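Local structure of 4-hydroxythreonine-4-phosphate dehydrogenase (Legionella pneumophila subsp. pneumophila, 6XMY) at residues M9-I14 against G113-L118. The protein probably catalyses the NAD(P)-dependent oxidation of 4-(phosphooxy)-L-threonine in pyridoxine 5'-phosphate biosynthesis, aided by a divalent metal ion. Residues are numbered along the deposited sequence; the frame is centred on the assembly and turned at random.
Sequences MNPLLI and GEFSAL
Leu-13 and Leu-118 pair in parallel, CA to CA 4.9 Å, between strands 12-15 and 117-120; Leu-13 N donates an almost straight bond (170°) to Ala-117 O, and Ser-116 N reaches Pro-11 O at 2.9 Å. Further along the pair, Leu-118 CA makes a CA-H...O contact with Leu-13 O. Ser-116 adds a side-chain grip nearer the start of both segments: its OG stands between its own backbone N and carbonyl carbon (chi1 55°) and donates to Asn-10 O at 2.7 Å, from above that carbonyl's plane. The methyls Met-9 CE and Leu-12 CD2 also touch this OG. Leu-12 CD2 also meets Ala-117 CB at 3.8 Å, on the face of the strands turned from Leu-13 and Leu-118. On the other face the Phe-115 ring is met by Leu-13, whose CG lies anti to its backbone N (chi1 -167°); CD1 sits over the ring centre, 3.9 Å from the centroid, in a CH-pi contact almost exactly on the ring normal. Pro-11 comes to the ring edge instead, its O near the ring plane and 3.4 Å from Phe-115 CD1, its CB 4.0 Å from the same carbon. Leu-118 CD1 lies against Leu-13 O, and its side chain is close to that of Arg-294, a predicted substrate-binding residue, so the strand pair probably runs toward the substrate site. Gly-113 closes helix 96-111 with a Schellman motif, and the chain turns directly from there into this pairing. That helix packs on the Leu-13 and Phe-115 face through Leu-109, helix 314-328 covers Met-9 and Leu-12 on the other, and strand 37-41 bonds along the far edge of 12-15, placing 12-15 between parallel neighbours 37-41 and 117-120.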
loop_
_atom_site.group_PDB
_atom_site.type_symbol
_atom_site.label_atom_id
_atom_site.label_comp_id
_atom_site.label_asym_id
_atom_site.label_seq_id
_atom_site.Cartn_x
_atom_site.Cartn_y
_atom_site.Cartn_z
ATOM N N MET A 9 3.150 9.955 -20.426
ATOM C CA MET A 9 3.319 8.624 -19.853
ATOM C C MET A 9 2.004 7.850 -19.915
ATOM O O MET A 9 0.916 8.436 -19.889
ATOM C CB MET A 9 3.799 8.743 -18.396
ATOM C CG MET A 9 2.860 9.550 -17.466
ATOM S SD MET A 9 3.388 9.645 -15.732
ATOM C CE MET A 9 3.785 7.930 -15.476
ATOM N N ASN A 10 2.104 6.520 -20.018
ATOM C CA ASN A 10 0.908 5.689 -19.924
ATOM C C ASN A 10 0.230 5.953 -18.583
ATOM O O ASN A 10 0.914 6.119 -17.565
ATOM C CB ASN A 10 1.253 4.201 -20.028
ATOM C CG ASN A 10 1.240 3.691 -21.458
ATOM O OD1 ASN A 10 0.690 2.628 -21.753
ATOM N ND2 ASN A 10 1.833 4.456 -22.351
ATOM N N PRO A 11 -1.099 6.006 -18.540
ATOM C CA PRO A 11 -1.772 6.467 -17.322
ATOM C C PRO A 11 -1.574 5.521 -16.151
ATOM O O PRO A 11 -1.225 4.347 -16.296
ATOM C CB PRO A 11 -3.254 6.529 -17.720
ATOM C CG PRO A 11 -3.259 6.546 -19.218
ATOM C CD PRO A 11 -2.049 5.744 -19.632
ATOM N N LEU A 12 -1.815 6.073 -14.967
ATOM C CA LEU A 12 -1.859 5.300 -13.736
ATOM C C LEU A 12 -3.252 4.705 -13.596
ATOM O O LEU A 12 -4.256 5.375 -13.855
ATOM C CB LEU A 12 -1.596 6.228 -12.546
ATOM C CG LEU A 12 -0.344 7.110 -12.664
ATOM C CD1 LEU A 12 -0.355 8.249 -11.639
ATOM C CD2 LEU A 12 0.895 6.266 -12.501
ATOM N N LEU A 13 -3.318 3.439 -13.194
ATOM C CA LEU A 13 -4.598 2.758 -13.022
ATOM C C LEU A 13 -4.953 2.734 -11.542
ATOM O O LEU A 13 -4.137 2.311 -10.718
ATOM C CB LEU A 13 -4.498 1.332 -13.563
ATOM C CG LEU A 13 -5.787 0.546 -13.756
ATOM C CD1 LEU A 13 -6.710 1.269 -14.733
ATOM C CD2 LEU A 13 -5.456 -0.866 -14.248
ATOM N N ILE A 14 -6.157 3.195 -11.202
ATOM C CA ILE A 14 -6.585 3.305 -9.807
ATOM C C ILE A 14 -7.695 2.297 -9.569
ATOM O O ILE A 14 -8.774 2.410 -10.164
ATOM C CB ILE A 14 -7.087 4.719 -9.466
ATOM C CG1 ILE A 14 -6.220 5.803 -10.110
ATOM C CG2 ILE A 14 -7.216 4.897 -7.935
ATOM C CD1 ILE A 14 -4.779 5.793 -9.711
ATOM N N GLY A 113 1.847 -3.743 -19.167
ATOM C CA GLY A 113 2.310 -2.418 -19.531
ATOM C C GLY A 113 1.248 -1.482 -20.060
ATOM O O GLY A 113 1.590 -0.393 -20.533
ATOM N N GLU A 114 -0.030 -1.864 -19.988
ATOM C CA GLU A 114 -1.095 -0.996 -20.475
ATOM C C GLU A 114 -1.209 0.255 -19.624
ATOM O O GLU A 114 -1.642 1.305 -20.107
ATOM C CB GLU A 114 -2.421 -1.752 -20.457
ATOM C CG GLU A 114 -2.470 -2.917 -21.414
ATOM C CD GLU A 114 -2.510 -2.451 -22.846
ATOM O OE1 GLU A 114 -3.253 -1.486 -23.125
ATOM O OE2 GLU A 114 -1.790 -3.031 -23.686
ATOM N N PHE A 115 -0.822 0.154 -18.358
ATOM C CA PHE A 115 -0.814 1.267 -17.428
ATOM C C PHE A 115 0.515 1.238 -16.699
ATOM O O PHE A 115 1.139 0.180 -16.574
ATOM C CB PHE A 115 -2.021 1.188 -16.481
ATOM C CG PHE A 115 -3.321 1.305 -17.213
ATOM C CD1 PHE A 115 -3.866 2.548 -17.479
ATOM C CD2 PHE A 115 -3.945 0.182 -17.719
ATOM C CE1 PHE A 115 -5.039 2.670 -18.210
ATOM C CE2 PHE A 115 -5.120 0.298 -18.443
ATOM C CZ PHE A 115 -5.667 1.543 -18.682
ATOM N N SER A 116 0.965 2.410 -16.259
ATOM C CA SER A 116 2.331 2.537 -15.773
ATOM C C SER A 116 2.489 2.170 -14.308
ATOM O O SER A 116 3.622 1.979 -13.854
ATOM C CB SER A 116 2.838 3.960 -15.997
ATOM O OG SER A 116 1.959 4.887 -15.404
ATOM N N ALA A 117 1.390 2.077 -13.565
ATOM C CA ALA A 117 1.429 1.759 -12.144
ATOM C C ALA A 117 0.000 1.531 -11.693
ATOM O O ALA A 117 -0.949 1.978 -12.342
ATOM C CB ALA A 117 2.050 2.892 -11.319
ATOM N N LEU A 118 -0.131 0.861 -10.552
ATOM C CA LEU A 118 -1.419 0.595 -9.926
ATOM C C LEU A 118 -1.472 1.305 -8.580
ATOM O O LEU A 118 -0.522 1.231 -7.793
ATOM C CB LEU A 118 -1.593 -0.912 -9.712
ATOM C CG LEU A 118 -2.936 -1.368 -9.138
ATOM C CD1 LEU A 118 -4.080 -1.030 -10.091
ATOM C CD2 LEU A 118 -2.898 -2.854 -8.861
#